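Local coordinates for periplasmic oligopeptide-binding protein (Burkholderia pseudomallei, PDB 3ZS6) that probably binds oligopeptides in the periplasm and delivers them to an ABC transport system for uptake, at residues V429-P434 and M464-M469; T221-Y226 and D478-S483; V285-I290 and W325-R330; G179-V184 and I192-S197. One frame throughout, in Å; residues are numbered along the deposited sequence.

Contact 1: residues V429-P434 and M464-M469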
loop_
_atom_site.group_PDB
_atom_site.type_symbol
_atom_site.label_atom_id
_atom_site.label_comp_id
_atom_site.label_asym_id
_atom_site.label_seq_id
_atom_site.Cartn_x
_atom_site.Cartn_y
_atom_site.Cartn_z
ATOM N N VAL A 429 8.498 -10.658 5.347
ATOM C CA VAL A 429 9.776 -11.362 5.140
ATOM C C VAL A 429 10.311 -11.984 6.436
ATOM O O VAL A 429 11.119 -12.921 6.404
ATOM C CB VAL A 429 10.866 -10.471 4.511
ATOM C CG1 VAL A 429 10.370 -9.886 3.185
ATOM C CG2 VAL A 429 11.309 -9.368 5.490
ATOM N N GLY A 430 9.861 -11.452 7.571
ATOM C CA GLY A 430 10.201 -12.015 8.870
ATOM C C GLY A 430 11.524 -11.501 9.403
ATOM O O GLY A 430 12.255 -12.216 10.080
ATOM N N TYR A 431 11.839 -10.252 9.089
ATOM C CA TYR A 431 13.096 -9.656 9.518
ATOM C C TYR A 431 12.922 -9.100 10.919
ATOM O O TYR A 431 11.828 -8.656 11.282
ATOM C CB TYR A 431 13.486 -8.547 8.538
ATOM C CG TYR A 431 14.758 -7.791 8.855
ATOM C CD1 TYR A 431 16.007 -8.361 8.637
ATOM C CD2 TYR A 431 14.708 -6.489 9.331
ATOM C CE1 TYR A 431 17.171 -7.660 8.908
ATOM C CE2 TYR A 431 15.865 -5.781 9.606
ATOM C CZ TYR A 431 17.090 -6.366 9.391
ATOM O OH TYR A 431 18.236 -5.650 9.658
ATOM N N CYS A 432 13.984 -9.145 11.717
ATOM C CA CYS A 432 13.954 -8.519 13.037
ATOM C C CYS A 432 15.342 -8.088 13.485
ATOM O O CYS A 432 16.205 -8.920 13.759
ATOM C CB CYS A 432 13.328 -9.439 14.085
ATOM S SG CYS A 432 13.356 -8.742 15.782
ATOM N N ASN A 433 15.544 -6.778 13.553
ATOM C CA ASN A 433 16.799 -6.221 14.032
ATOM C C ASN A 433 16.528 -5.178 15.107
ATOM O O ASN A 433 16.233 -4.021 14.793
ATOM C CB ASN A 433 17.616 -5.619 12.885
ATOM C CG ASN A 433 19.010 -5.182 13.327
ATOM O OD1 ASN A 433 19.211 -4.744 14.467
ATOM N ND2 ASN A 433 19.980 -5.305 12.427
ATOM N N PRO A 434 16.631 -5.594 16.383
ATOM C CA PRO A 434 16.342 -4.779 17.568
ATOM C C PRO A 434 17.074 -3.439 17.552
ATOM O O PRO A 434 16.531 -2.447 18.033
ATOM C CB PRO A 434 16.856 -5.644 18.727
ATOM C CG PRO A 434 16.777 -7.048 18.206
ATOM C CD PRO A 434 17.112 -6.942 16.741
ATOM N N MET A 464 19.025 -2.073 5.494
ATOM C CA MET A 464 19.245 -2.458 4.096
ATOM C C MET A 464 20.595 -3.162 3.896
ATOM O O MET A 464 20.758 -3.949 2.962
ATOM C CB MET A 464 19.115 -1.257 3.152
ATOM C CG MET A 464 17.713 -0.665 3.058
ATOM S SD MET A 464 16.442 -1.830 2.524
ATOM C CE MET A 464 15.799 -2.386 4.102
ATOM N N ASN A 465 21.559 -2.873 4.767
ATOM C CA ASN A 465 22.832 -3.589 4.734
ATOM C C ASN A 465 22.652 -5.067 5.060
ATOM O O ASN A 465 23.531 -5.886 4.792
ATOM C CB ASN A 465 23.854 -2.942 5.670
ATOM C CG ASN A 465 24.473 -1.691 5.076
ATOM O OD1 ASN A 465 24.936 -1.696 3.933
ATOM N ND2 ASN A 465 24.476 -0.610 5.842
ATOM N N ASP A 466 21.494 -5.406 5.621
ATOM C CA ASP A 466 21.140 -6.802 5.872
ATOM C C ASP A 466 20.374 -7.435 4.700
ATOM O O ASP A 466 20.138 -8.639 4.686
ATOM C CB ASP A 466 20.331 -6.922 7.172
ATOM C CG ASP A 466 21.200 -6.769 8.428
ATOM O OD1 ASP A 466 22.444 -6.835 8.311
ATOM O OD2 ASP A 466 20.641 -6.593 9.530
ATOM N N TYR A 467 19.992 -6.618 3.718
ATOM C CA TYR A 467 19.248 -7.103 2.542
ATOM C C TYR A 467 18.105 -8.054 2.893
ATOM O O TYR A 467 18.006 -9.150 2.347
ATOM C CB TYR A 467 20.212 -7.728 1.522
ATOM C CG TYR A 467 21.250 -6.726 1.097
ATOM C CD1 TYR A 467 20.986 -5.831 0.079
ATOM C CD2 TYR A 467 22.465 -6.621 1.771
ATOM C CE1 TYR A 467 21.908 -4.881 -0.291
ATOM C CE2 TYR A 467 23.402 -5.676 1.404
ATOM C CZ TYR A 467 23.113 -4.808 0.369
ATOM O OH TYR A 467 24.024 -3.854 -0.017
ATOM N N PRO A 468 17.230 -7.626 3.814
ATOM C CA PRO A 468 16.072 -8.435 4.208
ATOM C C PRO A 468 15.119 -8.697 3.043
ATOM O O PRO A 468 14.390 -9.691 3.074
ATOM C CB PRO A 468 15.394 -7.581 5.291
ATOM C CG PRO A 468 15.883 -6.171 5.040
ATOM C CD PRO A 468 17.302 -6.355 4.559
ATOM N N MET A 469 15.120 -7.813 2.048
ATOM C CA MET A 469 14.399 -8.036 0.795
ATOM C C MET A 469 15.220 -7.432 -0.343
ATOM O O MET A 469 16.314 -6.922 -0.111
ATOM C CB MET A 469 12.994 -7.413 0.833
ATOM C CG MET A 469 12.967 -5.926 1.201
ATOM S SD MET A 469 12.711 -5.615 2.974
ATOM C CE MET A 469 10.937 -5.920 3.122
#
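Val-429 turns its branched side chain to Pro-468 and Met-469. Its CG1 lies 4.0 Å from Met-469 CE, and its CB is 3.9 Å from Pro-468 O; the valine and methionine side chains cross at about a right angle, the methionine chain being bent at both chi2 and chi3. Tyr-431 follows, with CG anti to the backbone N (chi1 178°) and its ring lying across Pro-468. Pro-468 CB stands 3.9 Å from the Tyr-431 ring centroid, 29° off the ring normal, a CH-pi contact over one face. At the edge of the ring, Tyr-431 OH donates to Asp-466 OD2 at 2.6 Å on the anti side of the carboxylate. The two loops that meet here bracket a mostly helical part of the chain: one leads into helix 434-443, the other runs from helix 449-464 into strand 470-480, so the contact brings together the two ends of that part. Between the tyrosine and Asn-433, Cys-432 fastens the first loop to Cys-422 by a disulfide. Asn-433 then adds a second donor to the carboxylate, its ND2 reaching Asp-466 OD2 at 3.2 Å, nearly in line with the C-O bond. Amide and carboxylate planes are 17° apart. Asn-433 is also the N-cap of helix 434-443, its OD1 accepting weak bonds from the backbone N of Lys-435 and Val-436.

Contact 2: residues T221-Y226 and D478-S483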
loop_
_atom_site.group_PDB
_atom_site.type_symbol
_atom_site.label_atom_id
_atom_site.label_comp_id
_atom_site.label_asym_id
_atom_site.label_seq_id
_atom_site.Cartn_x
_atom_site.Cartn_y
_atom_site.Cartn_z
ATOM N N THR A 221 -4.834 -6.262 -22.068
ATOM C CA THR A 221 -6.280 -6.399 -22.155
ATOM C C THR A 221 -6.953 -5.124 -21.642
ATOM O O THR A 221 -7.931 -4.646 -22.224
ATOM C CB THR A 221 -6.776 -7.599 -21.321
ATOM O OG1 THR A 221 -6.330 -8.822 -21.925
ATOM C CG2 THR A 221 -8.296 -7.602 -21.225
ATOM N N ALA A 222 -6.419 -4.574 -20.552
ATOM C CA ALA A 222 -6.915 -3.303 -20.015
ATOM C C ALA A 222 -6.809 -2.196 -21.060
ATOM O O ALA A 222 -7.720 -1.375 -21.209
ATOM C CB ALA A 222 -6.141 -2.913 -18.757
ATOM N N LEU A 223 -5.691 -2.185 -21.782
ATOM C CA LEU A 223 -5.444 -1.178 -22.817
ATOM C C LEU A 223 -6.464 -1.291 -23.949
ATOM O O LEU A 223 -7.004 -0.288 -24.415
ATOM C CB LEU A 223 -4.017 -1.319 -23.362
ATOM C CG LEU A 223 -3.557 -0.365 -24.469
ATOM C CD1 LEU A 223 -3.716 1.078 -24.029
ATOM C CD2 LEU A 223 -2.107 -0.652 -24.860
ATOM N N ARG A 224 -6.711 -2.520 -24.390
ATOM C CA ARG A 224 -7.703 -2.788 -25.420
ATOM C C ARG A 224 -9.068 -2.257 -25.009
ATOM O O ARG A 224 -9.767 -1.629 -25.803
ATOM C CB ARG A 224 -7.811 -4.290 -25.674
ATOM C CG ARG A 224 -6.608 -4.926 -26.340
ATOM C CD ARG A 224 -6.918 -6.385 -26.683
ATOM N NE ARG A 224 -5.804 -7.070 -27.331
ATOM C CZ ARG A 224 -5.895 -8.280 -27.880
ATOM N NH1 ARG A 224 -7.050 -8.934 -27.861
ATOM N NH2 ARG A 224 -4.834 -8.836 -28.451
ATOM N N MET A 225 -9.453 -2.518 -23.766
ATOM C CA MET A 225 -10.748 -2.062 -23.281
ATOM C C MET A 225 -10.807 -0.540 -23.178
ATOM O O MET A 225 -11.850 0.066 -23.407
ATOM C CB MET A 225 -11.068 -2.705 -21.928
ATOM C CG MET A 225 -11.473 -4.172 -22.031
ATOM S SD MET A 225 -11.610 -4.985 -20.422
ATOM C CE MET A 225 -9.903 -5.056 -19.934
ATOM N N TYR A 226 -9.689 0.077 -22.813
ATOM C CA TYR A 226 -9.639 1.523 -22.715
ATOM C C TYR A 226 -9.850 2.097 -24.111
ATOM O O TYR A 226 -10.681 2.987 -24.316
ATOM C CB TYR A 226 -8.293 1.960 -22.144
ATOM C CG TYR A 226 -8.100 3.453 -22.022
ATOM C CD1 TYR A 226 -7.647 4.200 -23.098
ATOM C CD2 TYR A 226 -8.346 4.113 -20.818
ATOM C CE1 TYR A 226 -7.457 5.577 -22.994
ATOM C CE2 TYR A 226 -8.158 5.485 -20.699
ATOM C CZ TYR A 226 -7.717 6.209 -21.794
ATOM O OH TYR A 226 -7.512 7.559 -21.691
ATOM N N ASP A 478 2.372 6.244 -14.093
ATOM C CA ASP A 478 1.825 6.309 -15.442
ATOM C C ASP A 478 0.569 5.466 -15.614
ATOM O O ASP A 478 0.572 4.265 -15.344
ATOM C CB ASP A 478 2.873 5.866 -16.471
ATOM C CG ASP A 478 4.024 6.851 -16.600
ATOM O OD1 ASP A 478 4.170 7.725 -15.722
ATOM O OD2 ASP A 478 4.798 6.731 -17.572
ATOM N N ARG A 479 -0.497 6.111 -16.075
ATOM C CA ARG A 479 -1.739 5.422 -16.396
ATOM C C ARG A 479 -2.530 6.245 -17.415
ATOM O O ARG A 479 -2.209 7.416 -17.659
ATOM C CB ARG A 479 -2.574 5.168 -15.130
ATOM C CG ARG A 479 -3.142 6.424 -14.458
ATOM C CD ARG A 479 -4.373 6.094 -13.589
ATOM N NE ARG A 479 -4.087 5.049 -12.603
ATOM C CZ ARG A 479 -3.636 5.284 -11.372
ATOM N NH1 ARG A 479 -3.412 6.530 -10.960
ATOM N NH2 ARG A 479 -3.395 4.268 -10.552
ATOM N N LEU A 480 -3.540 5.624 -18.023
ATOM C CA LEU A 480 -4.397 6.308 -18.989
ATOM C C LEU A 480 -5.705 6.713 -18.326
ATOM O O LEU A 480 -6.370 5.892 -17.695
ATOM C CB LEU A 480 -4.677 5.414 -20.203
ATOM C CG LEU A 480 -3.487 5.157 -21.138
ATOM C CD1 LEU A 480 -3.703 3.916 -22.008
ATOM C CD2 LEU A 480 -3.203 6.387 -22.010
ATOM N N VAL A 481 -6.058 7.987 -18.465
ATOM C CA VAL A 481 -7.321 8.511 -17.961
ATOM C C VAL A 481 -7.908 9.393 -19.064
ATOM O O VAL A 481 -7.235 10.287 -19.578
ATOM C CB VAL A 481 -7.136 9.326 -16.669
ATOM C CG1 VAL A 481 -8.465 9.919 -16.206
ATOM C CG2 VAL A 481 -6.512 8.455 -15.555
ATOM N N LYS A 482 -9.152 9.118 -19.444
ATOM C CA LYS A 482 -9.780 9.786 -20.587
ATOM C C LYS A 482 -9.776 11.314 -20.443
ATOM O O LYS A 482 -9.833 11.846 -19.328
ATOM C CB LYS A 482 -11.209 9.264 -20.778
ATOM C CG LYS A 482 -11.284 7.771 -21.129
ATOM C CD LYS A 482 -10.887 7.527 -22.586
ATOM C CE LYS A 482 -11.054 6.061 -22.985
ATOM N NZ LYS A 482 -10.849 5.868 -24.454
ATOM N N SER A 483 -9.693 12.011 -21.574
ATOM C CA SER A 483 -9.674 13.474 -21.589
ATOM C C SER A 483 -10.934 14.087 -20.983
ATOM O O SER A 483 -10.905 15.222 -20.503
ATOM C CB SER A 483 -9.476 14.003 -23.016
ATOM O OG SER A 483 -8.215 13.592 -23.516
#
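Helix 219-227 packs against the end of strand 470-480 by inserting the ring of Tyr-226 between Leu-480 and Lys-482, a sandwich with an aliphatic group on one face and a lysine arm on the other. On one face Leu-480 CB stands 3.4 Å above the Tyr-226 ring plane, displaced toward the rim, close to CE2 and CZ. The opposite face is crossed by Lys-482, whose side chain slides past that of the tyrosine in the opposite direction: its CD is 3.5 Å from Tyr-226 CZ, and its CE sits 3.5 Å from the ring centroid, 11° off the normal. The lysine chain bends at chi2 and is extended beyond CD. Lys-482 NZ lies 4.0 Å from the Tyr-226 ring centroid, a cation-pi contact, and donates to Tyr-226 O at 2.9 Å from above the carbonyl plane. The phenol end lies against the backbone of Val-481, with Tyr-226 OH 3.2 Å from Val-481 C, but its hydrogen-bond partner is Glu-252, to which Ser-483 OG is also bonded. Phe-249 of helix 242-249 meets the Tyr-226 ring edge-to-face and touches Leu-223 and Leu-480 as well. One ammonium thus serves both a ring face and a carbonyl in the last turn of helix 219-227. The partial negative charge at that helix end would probably stabilise the positive form of the Lys-482 ammonium, while Glu-252 would tend to polarise the phenol hydroxyl.

Contact 3: residues V285-I290 and W325-R330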
loop_
_atom_site.group_PDB
_atom_site.type_symbol
_atom_site.label_atom_id
_atom_site.label_comp_id
_atom_site.label_asym_id
_atom_site.label_seq_id
_atom_site.Cartn_x
_atom_site.Cartn_y
_atom_site.Cartn_z
ATOM N N VAL A 285 23.625 -8.714 -7.979
ATOM C CA VAL A 285 23.832 -9.151 -9.357
ATOM C C VAL A 285 22.786 -8.617 -10.360
ATOM O O VAL A 285 23.066 -8.507 -11.557
ATOM C CB VAL A 285 23.931 -10.687 -9.422
ATOM C CG1 VAL A 285 23.554 -11.197 -10.786
ATOM C CG2 VAL A 285 25.348 -11.138 -9.025
ATOM N N LEU A 286 21.595 -8.270 -9.873
ATOM C CA LEU A 286 20.533 -7.769 -10.750
ATOM C C LEU A 286 20.843 -6.374 -11.307
ATOM O O LEU A 286 21.130 -5.444 -10.558
ATOM C CB LEU A 286 19.185 -7.733 -10.016
ATOM C CG LEU A 286 18.654 -9.007 -9.358
ATOM C CD1 LEU A 286 17.459 -8.664 -8.465
ATOM C CD2 LEU A 286 18.279 -10.071 -10.388
ATOM N N ASP A 287 20.764 -6.237 -12.627
ATOM C CA ASP A 287 21.032 -4.964 -13.293
ATOM C C ASP A 287 19.738 -4.149 -13.407
ATOM O O ASP A 287 18.950 -4.348 -14.337
ATOM C CB ASP A 287 21.621 -5.231 -14.679
ATOM C CG ASP A 287 22.278 -4.006 -15.286
ATOM O OD1 ASP A 287 21.822 -2.876 -15.005
ATOM O OD2 ASP A 287 23.251 -4.183 -16.055
ATOM N N ARG A 288 19.530 -3.236 -12.459
ATOM C CA ARG A 288 18.293 -2.463 -12.380
ATOM C C ARG A 288 18.238 -1.369 -13.447
ATOM O O ARG A 288 17.169 -0.829 -13.753
ATOM C CB ARG A 288 18.139 -1.853 -10.985
ATOM C CG ARG A 288 18.085 -2.884 -9.847
ATOM C CD ARG A 288 18.446 -2.226 -8.512
ATOM N NE ARG A 288 18.395 -3.171 -7.405
ATOM C CZ ARG A 288 19.262 -4.169 -7.238
ATOM N NH1 ARG A 288 20.242 -4.363 -8.124
ATOM N NH2 ARG A 288 19.137 -4.989 -6.195
ATOM N N GLU A 289 19.397 -1.044 -14.008
ATOM C CA GLU A 289 19.473 -0.050 -15.063
ATOM C C GLU A 289 18.852 -0.623 -16.334
ATOM O O GLU A 289 18.006 0.013 -16.961
ATOM C CB GLU A 289 20.926 0.373 -15.304
ATOM C CG GLU A 289 21.094 1.866 -15.530
ATOM C CD GLU A 289 20.297 2.371 -16.719
ATOM O OE1 GLU A 289 20.179 1.628 -17.715
ATOM O OE2 GLU A 289 19.785 3.511 -16.655
ATOM N N ILE A 290 19.266 -1.837 -16.690
ATOM C CA ILE A 290 18.690 -2.550 -17.823
ATOM C C ILE A 290 17.213 -2.858 -17.590
ATOM O O ILE A 290 16.385 -2.714 -18.493
ATOM C CB ILE A 290 19.460 -3.860 -18.100
ATOM C CG1 ILE A 290 20.885 -3.551 -18.578
ATOM C CG2 ILE A 290 18.737 -4.696 -19.134
ATOM C CD1 ILE A 290 21.763 -4.778 -18.687
ATOM N N TRP A 325 29.736 -0.230 -9.026
ATOM C CA TRP A 325 30.761 -1.177 -9.446
ATOM C C TRP A 325 30.519 -1.708 -10.857
ATOM O O TRP A 325 29.378 -1.882 -11.273
ATOM C CB TRP A 325 30.827 -2.364 -8.485
ATOM C CG TRP A 325 31.265 -2.031 -7.086
ATOM C CD1 TRP A 325 31.655 -0.811 -6.609
ATOM C CD2 TRP A 325 31.350 -2.939 -5.984
ATOM N NE1 TRP A 325 31.981 -0.907 -5.275
ATOM C CE2 TRP A 325 31.801 -2.203 -4.868
ATOM C CE3 TRP A 325 31.091 -4.305 -5.833
ATOM C CZ2 TRP A 325 32.000 -2.789 -3.616
ATOM C CZ3 TRP A 325 31.286 -4.887 -4.586
ATOM C CH2 TRP A 325 31.735 -4.128 -3.496
ATOM N N PRO A 326 31.603 -1.966 -11.600
ATOM C CA PRO A 326 31.480 -2.726 -12.845
ATOM C C PRO A 326 30.730 -4.018 -12.561
ATOM O O PRO A 326 30.922 -4.617 -11.501
ATOM C CB PRO A 326 32.934 -3.043 -13.198
ATOM C CG PRO A 326 33.712 -1.914 -12.603
ATOM C CD PRO A 326 32.982 -1.511 -11.352
ATOM N N MET A 327 29.892 -4.453 -13.491
ATOM C CA MET A 327 29.095 -5.649 -13.253
ATOM C C MET A 327 29.981 -6.863 -12.963
ATOM O O MET A 327 29.690 -7.647 -12.060
ATOM C CB MET A 327 28.133 -5.922 -14.419
ATOM C CG MET A 327 27.108 -7.013 -14.129
ATOM S SD MET A 327 26.121 -6.690 -12.642
ATOM C CE MET A 327 25.314 -5.145 -13.078
ATOM N N ALA A 328 31.064 -7.010 -13.722
ATOM C CA ALA A 328 31.985 -8.129 -13.527
ATOM C C ALA A 328 32.457 -8.219 -12.075
ATOM O O ALA A 328 32.535 -9.305 -11.500
ATOM C CB ALA A 328 33.186 -8.017 -14.479
ATOM N N ARG A 329 32.770 -7.067 -11.495
ATOM C CA ARG A 329 33.142 -6.972 -10.086
ATOM C C ARG A 329 31.959 -7.317 -9.177
ATOM O O ARG A 329 32.124 -7.984 -8.152
ATOM C CB ARG A 329 33.655 -5.559 -9.790
ATOM C CG ARG A 329 34.051 -5.289 -8.346
ATOM C CD ARG A 329 34.882 -4.022 -8.285
ATOM N NE ARG A 329 34.785 -3.308 -7.015
ATOM C CZ ARG A 329 35.063 -2.014 -6.877
ATOM N NH1 ARG A 329 35.448 -1.299 -7.930
ATOM N NH2 ARG A 329 34.951 -1.430 -5.692
ATOM N N ARG A 330 30.767 -6.859 -9.549
ATOM C CA ARG A 330 29.562 -7.204 -8.801
ATOM C C ARG A 330 29.404 -8.708 -8.718
ATOM O O ARG A 330 29.179 -9.260 -7.643
ATOM C CB ARG A 330 28.321 -6.624 -9.473
ATOM C CG ARG A 330 28.075 -5.167 -9.204
ATOM C CD ARG A 330 26.578 -4.951 -9.150
ATOM N NE ARG A 330 26.191 -3.679 -9.727
ATOM C CZ ARG A 330 24.936 -3.347 -9.995
ATOM N NH1 ARG A 330 23.951 -4.202 -9.736
ATOM N NH2 ARG A 330 24.673 -2.162 -10.521
#
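Met-327, in the first turn of helix 327-340, reaches over to Val-285 and Asp-287, in the part of the chain that leads into helix 288-296. From a CB directed toward that part, CG is anti to the backbone N (chi1 -170°), and bends at chi2 and chi3 fold the rest of the chain. The sulfur comes first: Met-327 SD lies 3.7 Å from Val-285 O, a contact and not a hydrogen bond; that oxygen accepts from Lys-375 NZ. Met-327 CE goes further, touching the carboxylate at 3.7 Å from Asp-287 OD2. It also lies 3.6 Å above the guanidinium plane of Arg-330, over its centre, so the methyl touches both the carboxylate and the guanidinium. Asp-287 itself is an N-cap: its OD1 accepts from Ile-290 N at 3.2 Å in a nearly straight bond (169°). Arg-330 NH1 makes a weak bond to Leu-286 O at 3.2 Å, with the stronger one going to Met-284 O. Arg-288 approaches the same place, its NH1 4.0 Å from Arg-330 NH1 and the two guanidinium planes 48° apart; its NH2 is bound to Ala-283 O. Two like charges therefore lie close together. The carbonyls of Ala-283 and Met-284, the weak bond to Leu-286 O and the nearby Asp-287 carboxylate probably offset the repulsion and keep both groups charged.

Contact 4: residues G179-V184 and I192-S197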
loop_
_atom_site.group_PDB
_atom_site.type_symbol
_atom_site.label_atom_id
_atom_site.label_comp_id
_atom_site.label_asym_id
_atom_site.label_seq_id
_atom_site.Cartn_x
_atom_site.Cartn_y
_atom_site.Cartn_z
ATOM N N GLY A 179 -19.531 6.191 3.241
ATOM C CA GLY A 179 -18.851 6.996 2.237
ATOM C C GLY A 179 -19.797 7.611 1.219
ATOM O O GLY A 179 -21.013 7.521 1.368
ATOM N N PRO A 180 -19.240 8.222 0.159
ATOM C CA PRO A 180 -20.058 8.893 -0.860
ATOM C C PRO A 180 -20.822 7.914 -1.759
ATOM O O PRO A 180 -21.742 8.343 -2.457
ATOM C CB PRO A 180 -19.028 9.683 -1.675
ATOM C CG PRO A 180 -17.727 8.941 -1.460
ATOM C CD PRO A 180 -17.794 8.401 -0.069
ATOM N N TYR A 181 -20.446 6.633 -1.734
ATOM C CA TYR A 181 -21.085 5.608 -2.563
ATOM C C TYR A 181 -21.571 4.415 -1.741
ATOM O O TYR A 181 -21.028 4.118 -0.680
ATOM C CB TYR A 181 -20.131 5.136 -3.684
ATOM C CG TYR A 181 -19.745 6.270 -4.597
ATOM C CD1 TYR A 181 -20.526 6.592 -5.706
ATOM C CD2 TYR A 181 -18.627 7.060 -4.323
ATOM C CE1 TYR A 181 -20.195 7.657 -6.528
ATOM C CE2 TYR A 181 -18.283 8.120 -5.142
ATOM C CZ TYR A 181 -19.074 8.416 -6.241
ATOM O OH TYR A 181 -18.736 9.473 -7.052
ATOM N N THR A 182 -22.615 3.751 -2.229
ATOM C CA THR A 182 -23.090 2.524 -1.616
ATOM C C THR A 182 -22.938 1.387 -2.617
ATOM O O THR A 182 -23.123 1.578 -3.823
ATOM C CB THR A 182 -24.577 2.608 -1.199
ATOM O OG1 THR A 182 -25.396 2.739 -2.366
ATOM C CG2 THR A 182 -24.817 3.792 -0.273
ATOM N N LEU A 183 -22.629 0.203 -2.102
ATOM C CA LEU A 183 -22.349 -0.955 -2.934
ATOM C C LEU A 183 -23.624 -1.525 -3.536
ATOM O O LEU A 183 -24.555 -1.871 -2.809
ATOM C CB LEU A 183 -21.647 -2.027 -2.095
ATOM C CG LEU A 183 -21.166 -3.279 -2.828
ATOM C CD1 LEU A 183 -20.066 -2.911 -3.809
ATOM C CD2 LEU A 183 -20.680 -4.318 -1.823
ATOM N N VAL A 184 -23.660 -1.645 -4.861
ATOM C CA VAL A 184 -24.825 -2.214 -5.544
ATOM C C VAL A 184 -24.600 -3.660 -5.988
ATOM O O VAL A 184 -25.502 -4.499 -5.892
ATOM C CB VAL A 184 -25.223 -1.384 -6.786
ATOM C CG1 VAL A 184 -26.478 -1.958 -7.424
ATOM C CG2 VAL A 184 -25.428 0.072 -6.414
ATOM N N ILE A 192 -17.403 -4.909 -9.584
ATOM C CA ILE A 192 -18.028 -4.275 -8.438
ATOM C C ILE A 192 -18.696 -2.994 -8.928
ATOM O O ILE A 192 -18.089 -2.215 -9.661
ATOM C CB ILE A 192 -17.008 -3.956 -7.339
ATOM C CG1 ILE A 192 -16.794 -5.179 -6.448
ATOM C CG2 ILE A 192 -17.466 -2.746 -6.503
ATOM C CD1 ILE A 192 -15.653 -5.025 -5.451
ATOM N N VAL A 193 -19.958 -2.796 -8.559
ATOM C CA VAL A 193 -20.689 -1.591 -8.956
ATOM C C VAL A 193 -21.196 -0.853 -7.716
ATOM O O VAL A 193 -21.685 -1.475 -6.765
ATOM C CB VAL A 193 -21.896 -1.912 -9.886
ATOM C CG1 VAL A 193 -22.590 -0.631 -10.344
ATOM C CG2 VAL A 193 -21.462 -2.745 -11.084
ATOM N N MET A 194 -21.081 0.472 -7.729
ATOM C CA MET A 194 -21.568 1.297 -6.622
ATOM C C MET A 194 -22.262 2.558 -7.127
ATOM O O MET A 194 -21.943 3.065 -8.205
ATOM C CB MET A 194 -20.440 1.645 -5.641
ATOM C CG MET A 194 -19.293 2.446 -6.225
ATOM S SD MET A 194 -17.866 2.612 -5.091
ATOM C CE MET A 194 -17.281 0.926 -4.923
ATOM N N ALA A 195 -23.209 3.058 -6.338
ATOM C CA ALA A 195 -24.051 4.179 -6.750
ATOM C C ALA A 195 -23.917 5.338 -5.771
ATOM O O ALA A 195 -23.733 5.125 -4.569
ATOM C CB ALA A 195 -25.502 3.736 -6.828
ATOM N N LYS A 196 -24.016 6.562 -6.282
ATOM C CA LYS A 196 -23.913 7.739 -5.421
ATOM C C LYS A 196 -24.916 7.612 -4.271
ATOM O O LYS A 196 -26.067 7.226 -4.481
ATOM C CB LYS A 196 -24.173 9.022 -6.213
ATOM C CG LYS A 196 -24.221 10.292 -5.357
ATOM C CD LYS A 196 -24.508 11.533 -6.203
ATOM C CE LYS A 196 -24.795 12.746 -5.317
ATOM N NZ LYS A 196 -24.886 14.011 -6.108
ATOM N N SER A 197 -24.474 7.920 -3.058
ATOM C CA SER A 197 -25.345 7.827 -1.893
ATOM C C SER A 197 -26.019 9.157 -1.597
ATOM O O SER A 197 -25.350 10.179 -1.471
ATOM C CB SER A 197 -24.553 7.392 -0.661
ATOM O OG SER A 197 -25.354 7.479 0.504
HETATM O O HOH W 1 -22.902 11.083 -2.210
#
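Pro-180 O is gripped by two donors: Ser-197 N at 2.8 Å and a water at 3.0 Å. The water also donates to Ser-197 O, at 2.7 Å, so direct and bridged links join the same two residues. Beyond them the strands pair as an antiparallel beta hairpin. Thr-182 and Ala-195 form the hydrogen-bonded pair, Thr-182 N to Ala-195 O and Ala-195 N to Thr-182 O each measuring 2.9 Å. Further on, Val-184 N donates to Val-193 O at 2.7 Å. Tyr-181 with Lys-196 and Leu-183 with Met-194 are the non-hydrogen-bonded pairs. Side chains sort by face. Thr-182 and Ala-195 share one, where Thr-182 CG2 packs 3.6 Å from Ser-197 CB and Val-184 CG2 touches Ala-195 CB. On the face of Leu-183 and Met-194, Met-194 CG takes the crowded position between N and the carbonyl carbon (chi1 61°). The sulfur runs beside Tyr-181, with Met-194 SD 3.7 Å from Tyr-181 CB. It stands 5.0 Å from the Tyr-181 ring centroid, 45° off the normal, an oblique Met-aromatic contact. The hydroxyl of that tyrosine is bonded to Ile-208 O. Leu-183 CD1 meets Ile-192 CG2, the two side chains crossing at about a right angle. Strand 181-187 is an outermost strand of the four-stranded sheet, strand 191-196 lies between it and strand 210-215, and helix 26-35 covers Met-194 through Ile-31, Asp-34 and Leu-35.

Contacts 1 and 3 are the near neighbours, with nearest atoms about 7 Å apart and centres about 22 Å apart. Helix 276-285 connects them: Arg-279 on it binds the backbone at contact 1, and the helix leads into contact 3. Strand 470-480 begins immediately after contact 1, brushes contact 3 through Val-470 and Leu-472, and ends in contact 2, whose centre is about 38 Å from that of contact 1. Along the chain, contacts 1 and 3 are both nested inside the loop closed by 221-226 with 478-483. Contact 4 closes earlier in sequence, on the opposite side of the chain's centre from contacts 1 and 3, its centre about 49 Å from that of contact 3 but about 23 Å from that of contact 2.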